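Local structure of aac(6')-Ii (Enterococcus faecium, 1N71) at residues A[1-6]-A[47-52]; A[88-92]-A[146-152]; A[99-105]-A[173-177]; A[125-129]-A[157-161]. The protein binds coenzyme A and, as an aminoglycoside 6'-N-acetyltransferase of the GNAT superfamily, probably acetylates aminoglycoside antibiotics and so gives resistance to them. The contacts are given in a common frame with arbitrary orientation. Numbering follows the deposited sequence.

From the N terminus, interaction 1 closes first. It pairs strand 2-5 with strand 46-52 across a loop that carries helices 11-24 and 33-40. Interaction 2 opens afterwards, on helix 87-101, and reaches forward to the end of helix 144-149. It touches interaction 1 where Ile3 and Ala50 pack on Leu91. Interaction 3 begins at the other end of helix 87-101 and closes near the C terminus, at the end of strand 168-174. Interactions 2 and 3 cross along the chain and meet at Lys173. Interaction 4 is nested inside the loop of interaction 3, crosses interaction 2, and joins the loop before helix 129-134 to strand 153-158. Interactions 3 and 4 both touch the second subunit.

Interaction 1. Residues A[1-6]-A[47-52]; sequences MIISEF and AVAAVD
Strands 2-5 and 47-52 pair antiparallel along one edge of the GNAT sheet. Their axes approach to 4.6 Å at 156°. Both backbones are extended. Ile3 and Ala50 share one face; Ile2, Ser4, Ala49 and Val51 the other. Ile2 pairs with Val51 and Ser4 with Ala49 as hydrogen-bonded pairs; Ile3-Ala50 and Glu5-Val48 are non-hydrogen-bonded, with CA-CA distances of 4.5 and 4.3 Å. Ile2 N to Val51 O and Val51 N to Ile2 O are both 3.0 Å. Three residues bury the most surface: Met1, Ala49 and Phe6. At mid-register Ala49 O accepts from Ser4 N at 3.0 Å and Ala49 N donates to Ser4 O at 2.8 Å. Met1 (chi1 p, chi2 p) curls back over the strand, with CE 3.2 Å from Ala50 CB. Ile3 CD1 is 3.3 Å from the same Ala50 CB. Phe6 (chi1 t) ends the pairing: its N donates to Ala47 O at 2.7 Å, and its CD2 lies 3.6 Å from Ala49 CB. A water donates to Phe6 O and Ala47 O, at 2.9 Å each. Strand 55-66 flanks strand 46-52 on its other edge. Helix 87-101 covers Ile3 and Val48, while helix 11-24 packs on Phe6 and Val51.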
# COMPACT_ATOMS: atom_id res chain seq x y z
N MET A 1 20.34 1.00 -26.56
CA MET A 1 18.95 1.53 -26.49
C MET A 1 18.85 2.63 -25.44
O MET A 1 19.76 2.81 -24.64
CB MET A 1 17.98 0.39 -26.18
CG MET A 1 18.34 -0.44 -24.96
SD MET A 1 17.86 0.37 -23.44
CE MET A 1 16.30 -0.40 -23.18
N ILE A 2 17.75 3.38 -25.45
CA ILE A 2 17.61 4.48 -24.51
C ILE A 2 16.45 4.43 -23.52
O ILE A 2 15.38 3.88 -23.80
CB ILE A 2 17.52 5.83 -25.25
CG1 ILE A 2 16.20 5.92 -26.02
CG2 ILE A 2 18.69 5.96 -26.23
CD1 ILE A 2 15.97 7.28 -26.67
N ILE A 3 16.68 5.02 -22.35
CA ILE A 3 15.69 5.09 -21.28
C ILE A 3 15.20 6.54 -21.22
O ILE A 3 15.99 7.45 -21.00
CB ILE A 3 16.31 4.74 -19.92
CG1 ILE A 3 16.97 3.36 -19.97
CG2 ILE A 3 15.25 4.79 -18.84
CD1 ILE A 3 16.02 2.23 -20.25
N SER A 4 13.90 6.75 -21.42
CA SER A 4 13.36 8.10 -21.38
C SER A 4 11.91 8.08 -20.92
O SER A 4 11.32 7.02 -20.73
CB SER A 4 13.44 8.74 -22.77
OG SER A 4 12.56 8.08 -23.67
N GLU A 5 11.33 9.27 -20.74
CA GLU A 5 9.94 9.37 -20.32
C GLU A 5 9.07 8.76 -21.41
O GLU A 5 9.30 9.00 -22.60
CB GLU A 5 9.54 10.82 -20.07
CG GLU A 5 10.41 11.53 -19.04
CD GLU A 5 9.87 12.89 -18.63
OE1 GLU A 5 9.35 13.62 -19.50
OE2 GLU A 5 9.98 13.23 -17.43
N PHE A 6 8.09 7.98 -21.00
CA PHE A 6 7.18 7.32 -21.92
C PHE A 6 6.26 8.32 -22.63
O PHE A 6 5.67 9.18 -21.99
CB PHE A 6 6.35 6.29 -21.14
CG PHE A 6 5.44 5.45 -21.99
CD1 PHE A 6 4.27 5.97 -22.51
CD2 PHE A 6 5.77 4.13 -22.27
CE1 PHE A 6 3.42 5.19 -23.30
CE2 PHE A 6 4.94 3.34 -23.05
CZ PHE A 6 3.76 3.87 -23.57
N ALA A 47 5.95 7.73 -15.87
CA ALA A 47 6.00 6.61 -16.80
C ALA A 47 7.29 6.69 -17.61
O ALA A 47 7.47 7.60 -18.43
CB ALA A 47 4.80 6.66 -17.73
N VAL A 48 8.18 5.74 -17.38
CA VAL A 48 9.47 5.70 -18.07
C VAL A 48 9.60 4.44 -18.91
O VAL A 48 9.29 3.34 -18.45
CB VAL A 48 10.62 5.76 -17.04
CG1 VAL A 48 11.96 5.66 -17.75
CG2 VAL A 48 10.52 7.06 -16.25
N ALA A 49 10.07 4.59 -20.14
CA ALA A 49 10.22 3.45 -21.02
C ALA A 49 11.65 3.18 -21.45
O ALA A 49 12.51 4.07 -21.42
CB ALA A 49 9.36 3.64 -22.25
N ALA A 50 11.89 1.93 -21.82
CA ALA A 50 13.18 1.48 -22.30
C ALA A 50 12.89 1.04 -23.72
O ALA A 50 12.13 0.10 -23.94
CB ALA A 50 13.68 0.31 -21.47
N VAL A 51 13.47 1.74 -24.69
CA VAL A 51 13.24 1.41 -26.09
C VAL A 51 14.51 1.12 -26.87
O VAL A 51 15.48 1.88 -26.81
CB VAL A 51 12.47 2.54 -26.80
CG1 VAL A 51 12.22 2.17 -28.26
CG2 VAL A 51 11.16 2.80 -26.09
N ASP A 52 14.50 0.01 -27.59
CA ASP A 52 15.63 -0.38 -28.41
C ASP A 52 15.16 -0.14 -29.84
O ASP A 52 14.27 -0.83 -30.33
CB ASP A 52 15.96 -1.86 -28.21
CG ASP A 52 17.27 -2.26 -28.85
OD1 ASP A 52 17.45 -1.97 -30.05
OD2 ASP A 52 18.12 -2.86 -28.16
O HOH W 1 6.03 9.94 -19.24

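Interaction 2. Residues A[88-92]-A[146-152]; sequences GTRLV and FYEKLGY. With COA (coenzyme A), chain E.
Residues 88-92 are a turn within helix 87-101, with phi near -65° and psi near -45°; Val92 N bonds to Gly88 O at 2.9 Å. This turn completes the pyrophosphate-binding loop of the GNAT fold, at the N-terminal end of the helix. Residues 146-149 end helix 144-149 in a Schellman motif. Gly151 is its C-prime residue (phi 96°, psi 3°), with Tyr152 N to Tyr147 O 3.0 Å and Gly151 N to Glu148 O 2.9 Å. The nearest CA atoms across the contact are those of Thr89 and Leu150, 7.3 Å apart. The contact is apolar. Val92 (chi1 t) points toward residues 146-152: its CB is 3.5 Å from Leu150 CD1, its CG2 4.0 Å from Phe146 CZ, and its CG1 3.8 Å from Tyr152 OH. That hydroxyl is hydrogen-bonded to Glu96. Leu150 (chi1 m, chi2 t) also reaches Thr89, CD2 to CG2 3.7 Å. Phe146 (chi1 t) turns its ring edge to the backbone, with CZ 3.6 Å from Gly88 C, and one face to coenzyme A. The two segments thus form part of the cofactor pocket. Lys149 NZ donates to COA O8A at 2.8 Å. Gly88 N donates to COA O5A at 2.8 Å; a CB on Gly88 would clash with the cofactor. Thr89 grips COA O2A twice, from N at 3.0 Å and from OG1 at 2.6 Å.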
# COMPACT_ATOMS: atom_id res chain seq x y z
N GLY A 88 16.67 -3.09 -16.15
CA GLY A 88 15.94 -2.81 -14.92
C GLY A 88 16.63 -1.76 -14.07
O GLY A 88 15.99 -0.87 -13.51
N THR A 89 17.95 -1.86 -13.96
CA THR A 89 18.72 -0.92 -13.16
C THR A 89 18.56 0.49 -13.72
O THR A 89 18.29 1.44 -12.99
CB THR A 89 20.22 -1.28 -13.15
OG1 THR A 89 20.40 -2.56 -12.53
CG2 THR A 89 21.02 -0.22 -12.39
N ARG A 90 18.72 0.61 -15.03
CA ARG A 90 18.60 1.91 -15.68
C ARG A 90 17.19 2.49 -15.52
O ARG A 90 17.03 3.70 -15.36
CB ARG A 90 18.99 1.76 -17.15
CG ARG A 90 20.44 1.28 -17.29
CD ARG A 90 20.77 0.88 -18.71
NE ARG A 90 20.70 2.02 -19.61
CZ ARG A 90 20.82 1.94 -20.93
NH1 ARG A 90 21.01 0.75 -21.50
NH2 ARG A 90 20.75 3.03 -21.67
N LEU A 91 16.18 1.63 -15.55
CA LEU A 91 14.80 2.10 -15.38
C LEU A 91 14.58 2.61 -13.95
O LEU A 91 13.97 3.66 -13.74
CB LEU A 91 13.80 0.98 -15.68
CG LEU A 91 13.58 0.60 -17.14
CD1 LEU A 91 12.64 -0.60 -17.23
CD2 LEU A 91 13.01 1.79 -17.90
N VAL A 92 15.06 1.85 -12.97
CA VAL A 92 14.89 2.26 -11.58
C VAL A 92 15.62 3.57 -11.30
O VAL A 92 15.07 4.47 -10.68
CB VAL A 92 15.38 1.17 -10.63
CG1 VAL A 92 15.40 1.68 -9.20
CG2 VAL A 92 14.45 -0.03 -10.73
N PHE A 146 17.08 -7.96 -6.34
CA PHE A 146 17.34 -7.00 -7.40
C PHE A 146 17.22 -5.61 -6.79
O PHE A 146 18.08 -4.74 -6.98
CB PHE A 146 16.32 -7.16 -8.53
CG PHE A 146 16.21 -5.95 -9.43
CD1 PHE A 146 17.23 -5.62 -10.32
CD2 PHE A 146 15.08 -5.14 -9.37
CE1 PHE A 146 17.13 -4.49 -11.14
CE2 PHE A 146 14.96 -4.01 -10.18
CZ PHE A 146 15.99 -3.68 -11.06
N TYR A 147 16.15 -5.40 -6.04
CA TYR A 147 15.92 -4.11 -5.41
C TYR A 147 16.96 -3.83 -4.33
O TYR A 147 17.44 -2.70 -4.20
CB TYR A 147 14.51 -4.05 -4.83
CG TYR A 147 13.44 -4.06 -5.91
CD1 TYR A 147 13.26 -2.96 -6.75
CD2 TYR A 147 12.63 -5.18 -6.10
CE1 TYR A 147 12.31 -2.97 -7.76
CE2 TYR A 147 11.67 -5.20 -7.11
CZ TYR A 147 11.51 -4.10 -7.93
OH TYR A 147 10.56 -4.11 -8.92
N GLU A 148 17.33 -4.85 -3.55
CA GLU A 148 18.34 -4.65 -2.52
C GLU A 148 19.61 -4.09 -3.13
O GLU A 148 20.22 -3.17 -2.59
CB GLU A 148 18.68 -5.96 -1.81
CG GLU A 148 17.57 -6.52 -0.96
CD GLU A 148 18.09 -7.43 0.13
OE1 GLU A 148 19.01 -8.23 -0.15
OE2 GLU A 148 17.58 -7.35 1.27
N LYS A 149 20.01 -4.64 -4.27
CA LYS A 149 21.22 -4.17 -4.93
C LYS A 149 21.11 -2.74 -5.42
O LYS A 149 22.12 -2.09 -5.68
CB LYS A 149 21.59 -5.12 -6.08
CG LYS A 149 22.03 -6.49 -5.58
CD LYS A 149 22.61 -7.35 -6.68
CE LYS A 149 23.13 -8.67 -6.13
NZ LYS A 149 23.73 -9.51 -7.20
N LEU A 150 19.88 -2.23 -5.54
CA LEU A 150 19.68 -0.86 -5.97
C LEU A 150 19.49 0.07 -4.78
O LEU A 150 19.10 1.23 -4.93
CB LEU A 150 18.47 -0.75 -6.91
CG LEU A 150 18.68 -1.48 -8.24
CD1 LEU A 150 17.50 -1.22 -9.16
CD2 LEU A 150 19.98 -1.00 -8.88
N GLY A 151 19.75 -0.45 -3.58
CA GLY A 151 19.63 0.38 -2.39
C GLY A 151 18.33 0.31 -1.62
O GLY A 151 18.16 1.04 -0.64
N TYR A 152 17.41 -0.54 -2.05
CA TYR A 152 16.14 -0.67 -1.34
C TYR A 152 16.33 -1.65 -0.19
O TYR A 152 17.16 -2.55 -0.25
CB TYR A 152 15.03 -1.16 -2.27
CG TYR A 152 14.64 -0.14 -3.31
CD1 TYR A 152 15.52 0.22 -4.33
CD2 TYR A 152 13.42 0.54 -3.23
CE1 TYR A 152 15.21 1.24 -5.24
CE2 TYR A 152 13.09 1.56 -4.14
CZ TYR A 152 14.00 1.90 -5.13
OH TYR A 152 13.71 2.94 -5.99
N1A COA E . 17.24 -12.28 -8.21
C2A COA E . 18.44 -11.86 -7.77
N3A COA E . 19.22 -10.89 -8.30
C4A COA E . 18.63 -10.32 -9.41
C5A COA E . 17.42 -10.65 -9.97
C6A COA E . 16.68 -11.68 -9.32
N6A COA E . 15.49 -12.10 -9.75
N7A COA E . 17.16 -9.86 -11.08
C8A COA E . 18.21 -9.09 -11.17
N9A COA E . 19.15 -9.32 -10.19
C1B COA E . 20.45 -8.65 -10.00
C2B COA E . 21.45 -8.93 -11.13
O2B COA E . 22.16 -10.14 -10.84
C3B COA E . 22.42 -7.76 -11.11
O3B COA E . 23.34 -7.96 -10.02
P3B COA E . 24.93 -7.88 -10.25
O7A COA E . 25.20 -8.91 -11.27
O8A COA E . 25.49 -8.18 -8.90
O9A COA E . 25.17 -6.48 -10.70
C4B COA E . 21.48 -6.60 -10.73
O4B COA E . 20.40 -7.23 -10.04
C5B COA E . 20.98 -5.76 -11.91
O5B COA E . 20.07 -6.52 -12.72
P1A COA E . 19.45 -5.94 -14.09
O1A COA E . 20.14 -6.59 -15.23
O2A COA E . 19.39 -4.46 -14.01
O3A COA E . 17.95 -6.51 -13.99
P2A COA E . 16.92 -6.80 -15.19
O4A COA E . 16.94 -8.24 -15.49
O5A COA E . 17.11 -5.82 -16.27
O6A COA E . 15.53 -6.46 -14.46
CBP COA E . 13.75 -7.40 -13.09
CCP COA E . 15.22 -7.00 -13.17
CDP COA E . 13.51 -8.06 -11.72
CEP COA E . 12.87 -6.12 -13.22
CAP COA E . 13.45 -8.42 -14.27
OAP COA E . 14.22 -9.62 -14.15
C9P COA E . 11.95 -8.70 -14.46
O9P COA E . 11.32 -8.15 -15.37
N8P COA E . 11.40 -9.56 -13.60
C7P COA E . 10.00 -9.97 -13.59
C6P COA E . 9.07 -8.90 -13.02
C5P COA E . 9.05 -8.86 -11.50
O5P COA E . 8.86 -9.90 -10.85
N4P COA E . 9.25 -7.66 -10.94
C3P COA E . 9.27 -7.39 -9.49
C2P COA E . 8.30 -6.29 -9.10
S1P COA E . 7.32 -6.69 -7.64

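Interaction 3. Residues A[99-105]-A[173-177]; sequences VASRGGI and KTIIP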
# COMPACT_ATOMS: atom_id res chain seq x y z
N VAL A 99 11.23 11.06 -9.72
CA VAL A 99 10.50 11.23 -8.47
C VAL A 99 11.13 12.37 -7.67
O VAL A 99 10.44 13.25 -7.17
CB VAL A 99 10.52 9.94 -7.63
CG1 VAL A 99 9.89 10.20 -6.27
CG2 VAL A 99 9.76 8.84 -8.36
N ALA A 100 12.45 12.35 -7.56
CA ALA A 100 13.15 13.38 -6.81
C ALA A 100 12.83 14.77 -7.35
O ALA A 100 12.60 15.70 -6.58
CB ALA A 100 14.65 13.15 -6.88
N SER A 101 12.80 14.90 -8.67
CA SER A 101 12.53 16.19 -9.30
C SER A 101 11.14 16.74 -8.99
O SER A 101 10.88 17.92 -9.19
CB SER A 101 12.71 16.10 -10.82
OG SER A 101 11.70 15.31 -11.43
N ARG A 102 10.25 15.88 -8.50
CA ARG A 102 8.90 16.33 -8.16
C ARG A 102 8.77 16.56 -6.66
O ARG A 102 7.67 16.75 -6.16
CB ARG A 102 7.85 15.31 -8.62
CG ARG A 102 7.88 15.04 -10.12
CD ARG A 102 6.58 14.42 -10.60
NE ARG A 102 6.64 14.08 -12.02
CZ ARG A 102 5.59 13.69 -12.74
NH1 ARG A 102 4.40 13.59 -12.17
NH2 ARG A 102 5.74 13.39 -14.03
N GLY A 103 9.89 16.53 -5.95
CA GLY A 103 9.85 16.74 -4.51
C GLY A 103 9.71 15.45 -3.72
O GLY A 103 9.52 15.48 -2.50
N GLY A 104 9.79 14.32 -4.42
CA GLY A 104 9.67 13.03 -3.77
C GLY A 104 10.83 12.73 -2.83
O GLY A 104 11.97 13.12 -3.09
N ILE A 105 10.54 12.01 -1.75
CA ILE A 105 11.54 11.65 -0.75
C ILE A 105 11.83 10.15 -0.75
O ILE A 105 12.97 9.72 -0.65
CB ILE A 105 11.04 12.00 0.68
CG1 ILE A 105 10.67 13.48 0.77
CG2 ILE A 105 12.10 11.63 1.69
CD1 ILE A 105 10.16 13.88 2.14
N LYS A 173 13.19 2.88 -0.22
CA LYS A 173 14.45 3.59 -0.34
C LYS A 173 14.16 5.08 -0.30
O LYS A 173 13.19 5.55 -0.89
CB LYS A 173 15.14 3.23 -1.66
CG LYS A 173 16.46 3.96 -1.91
CD LYS A 173 17.04 3.61 -3.28
CE LYS A 173 18.35 4.33 -3.54
NZ LYS A 173 18.89 4.04 -4.91
N THR A 174 14.97 5.82 0.44
CA THR A 174 14.82 7.26 0.49
C THR A 174 15.83 7.68 -0.57
O THR A 174 17.01 7.34 -0.49
CB THR A 174 15.14 7.80 1.89
OG1 THR A 174 14.02 7.54 2.75
CG2 THR A 174 15.42 9.29 1.85
N ILE A 175 15.36 8.40 -1.58
CA ILE A 175 16.20 8.75 -2.72
C ILE A 175 17.02 10.04 -2.76
O ILE A 175 17.69 10.31 -3.75
CB ILE A 175 15.36 8.68 -4.00
CG1 ILE A 175 14.20 9.69 -3.92
CG2 ILE A 175 14.79 7.27 -4.15
CD1 ILE A 175 13.32 9.71 -5.15
N ILE A 176 16.96 10.84 -1.70
CA ILE A 176 17.73 12.07 -1.68
C ILE A 176 18.41 12.22 -0.33
O ILE A 176 18.05 11.55 0.64
CB ILE A 176 16.84 13.31 -1.92
CG1 ILE A 176 15.74 13.38 -0.87
CG2 ILE A 176 16.25 13.26 -3.33
CD1 ILE A 176 14.88 14.63 -0.96
N PRO A 177 19.41 13.11 -0.25
CA PRO A 177 20.14 13.35 0.99
C PRO A 177 19.22 13.83 2.10
O PRO A 177 18.31 14.63 1.88
CB PRO A 177 21.16 14.43 0.59
CG PRO A 177 21.41 14.12 -0.85
CD PRO A 177 20.02 13.86 -1.36
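This is a partly buried, mainly apolar contact between the C-terminal end of helix 87-101 and the chain leaving strand 168-174. Helix 87-101 stops in a Schellman motif. Gly103 is the C-prime residue with positive phi, and Gly104 N to Val99 O is 3.0 Å. One hydrogen bond joins the two segments: Ile175 N donates to Ile105 O at 2.9 Å. Thr174 CA makes a CA-H...O contact with Ile105 O at 3.3 Å. Ile175 (chi1 p) brings its CD1 to the helix end, 3.6 Å from Val99 CG1 and 4.1 Å from Ala100 CB. Ile176 CG2 lies 3.9 Å from that Ala100 CB. Gly104 has no room for a side chain, since a CB there would clash with Val99 CG1. Val99 also packs on Trp71 of strand 70-78. Thr174 OG1 is hydrogen-bonded to Asn160 of the second subunit, so the contact lies partly in the dimer interface. Lys173, next to last in strand 168-174, pairs with Ile107 of strand 106-112 and salt-bridges Glu96 of helix 87-101.

Interaction 4. Residues A[125-129]-A[157-161]; sequences LYEHT and VLPNA. Unlike the reference sequence in segment 125-129: Glu127 (reference Val).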
# COMPACT_ATOMS: atom_id res chain seq x y z
N LEU A 125 4.79 -15.71 9.53
CA LEU A 125 5.47 -14.43 9.65
C LEU A 125 5.16 -13.61 10.90
O LEU A 125 5.81 -12.58 11.13
CB LEU A 125 5.22 -13.58 8.40
CG LEU A 125 6.09 -14.00 7.22
CD1 LEU A 125 5.78 -13.12 6.01
CD2 LEU A 125 7.57 -13.87 7.60
N TYR A 126 4.19 -14.03 11.69
CA TYR A 126 3.88 -13.31 12.92
C TYR A 126 4.88 -13.72 14.00
O TYR A 126 5.02 -13.05 15.03
CB TYR A 126 2.45 -13.59 13.38
CG TYR A 126 1.41 -12.91 12.50
CD1 TYR A 126 1.28 -11.52 12.50
CD2 TYR A 126 0.60 -13.65 11.64
CE1 TYR A 126 0.37 -10.88 11.66
CE2 TYR A 126 -0.32 -13.01 10.79
CZ TYR A 126 -0.42 -11.62 10.81
OH TYR A 126 -1.32 -10.99 9.97
N GLU A 127 5.59 -14.82 13.75
CA GLU A 127 6.59 -15.35 14.67
C GLU A 127 7.99 -14.93 14.27
O GLU A 127 8.46 -15.30 13.20
CB GLU A 127 6.52 -16.88 14.70
CG GLU A 127 5.17 -17.42 15.12
CD GLU A 127 4.69 -16.78 16.41
OE1 GLU A 127 5.45 -16.83 17.40
OE2 GLU A 127 3.57 -16.24 16.43
N HIS A 128 8.66 -14.16 15.13
CA HIS A 128 10.02 -13.71 14.84
C HIS A 128 10.03 -12.95 13.51
O HIS A 128 10.95 -13.07 12.71
CB HIS A 128 10.98 -14.90 14.76
CG HIS A 128 10.99 -15.76 15.99
ND1 HIS A 128 11.32 -15.27 17.24
CD2 HIS A 128 10.70 -17.07 16.16
CE1 HIS A 128 11.24 -16.24 18.13
NE2 HIS A 128 10.87 -17.35 17.50
N THR A 129 8.97 -12.18 13.31
CA THR A 129 8.78 -11.38 12.11
C THR A 129 10.04 -10.72 11.57
O THR A 129 10.51 -11.04 10.48
CB THR A 129 7.73 -10.28 12.37
OG1 THR A 129 6.54 -10.87 12.91
CG2 THR A 129 7.39 -9.55 11.08
N VAL A 157 6.52 -6.68 5.97
CA VAL A 157 5.94 -7.84 5.31
C VAL A 157 4.45 -7.88 5.61
O VAL A 157 4.00 -7.38 6.64
CB VAL A 157 6.57 -9.18 5.79
CG1 VAL A 157 8.03 -9.27 5.34
CG2 VAL A 157 6.45 -9.31 7.31
N LEU A 158 3.69 -8.47 4.71
CA LEU A 158 2.26 -8.61 4.88
C LEU A 158 1.99 -10.11 4.94
O LEU A 158 1.85 -10.78 3.91
CB LEU A 158 1.51 -7.98 3.71
CG LEU A 158 -0.01 -8.04 3.77
CD1 LEU A 158 -0.50 -7.65 5.17
CD2 LEU A 158 -0.59 -7.12 2.71
N PRO A 159 1.90 -10.66 6.15
CA PRO A 159 1.66 -12.10 6.32
C PRO A 159 0.39 -12.64 5.65
O PRO A 159 -0.69 -12.05 5.77
CB PRO A 159 1.62 -12.27 7.85
CG PRO A 159 2.52 -11.15 8.34
CD PRO A 159 2.05 -10.00 7.46
N ASN A 160 0.54 -13.75 4.95
CA ASN A 160 -0.58 -14.42 4.28
C ASN A 160 -1.38 -13.55 3.31
O ASN A 160 -2.56 -13.81 3.07
CB ASN A 160 -1.53 -14.98 5.35
CG ASN A 160 -0.79 -15.70 6.45
OD1 ASN A 160 -0.03 -16.64 6.19
ND2 ASN A 160 -1.00 -15.27 7.69
N ALA A 161 -0.74 -12.54 2.74
CA ALA A 161 -1.41 -11.62 1.83
C ALA A 161 -2.14 -12.28 0.66
O ALA A 161 -3.31 -11.99 0.40
CB ALA A 161 -0.41 -10.59 1.29
O HOH W 2 2.46 -16.37 7.64
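The end of strand 153-158 and the type II beta turn from Leu158 to Ala161 pack here against the loop leading into helix 129-134. The strand is outermost in the sheet of its own chain in this GNAT fold. Val157 comes first. Val157 CB is 4.0 Å from Leu125 CD1, and Val157 CG2 is 3.9 Å from Thr129 CG2. Thr129 is tied back to its own loop, OG1 donating to Leu125 O at 2.6 Å. Leu158 directs its CA-to-CB bond away from the loop and packs on Asp168 and Trp170 of strand 168-174. Pro159, the first central residue of the turn, has the largest area covered by the loop. Pro159 CG lies 3.6 Å from Leu125 CB. Pro159 CB sits over one face of the Tyr126 ring in a CH-pi contact, 4.0 Å from the ring centroid. Pro159 O is hydrogen-bonded to Thr106 of the second subunit, which places this turn in the dimer interface. Asn160 takes the second central position with positive phi (56°). Its ND2 bonds to Thr174 of the second subunit, and its OD1 to Asp165 N. Ala161 N closes the turn weakly to Leu158 O at 3.3 Å. A water bridges back to the loop, 2.9 Å from Asn160 OD1 and 3.1 Å from Leu125 N.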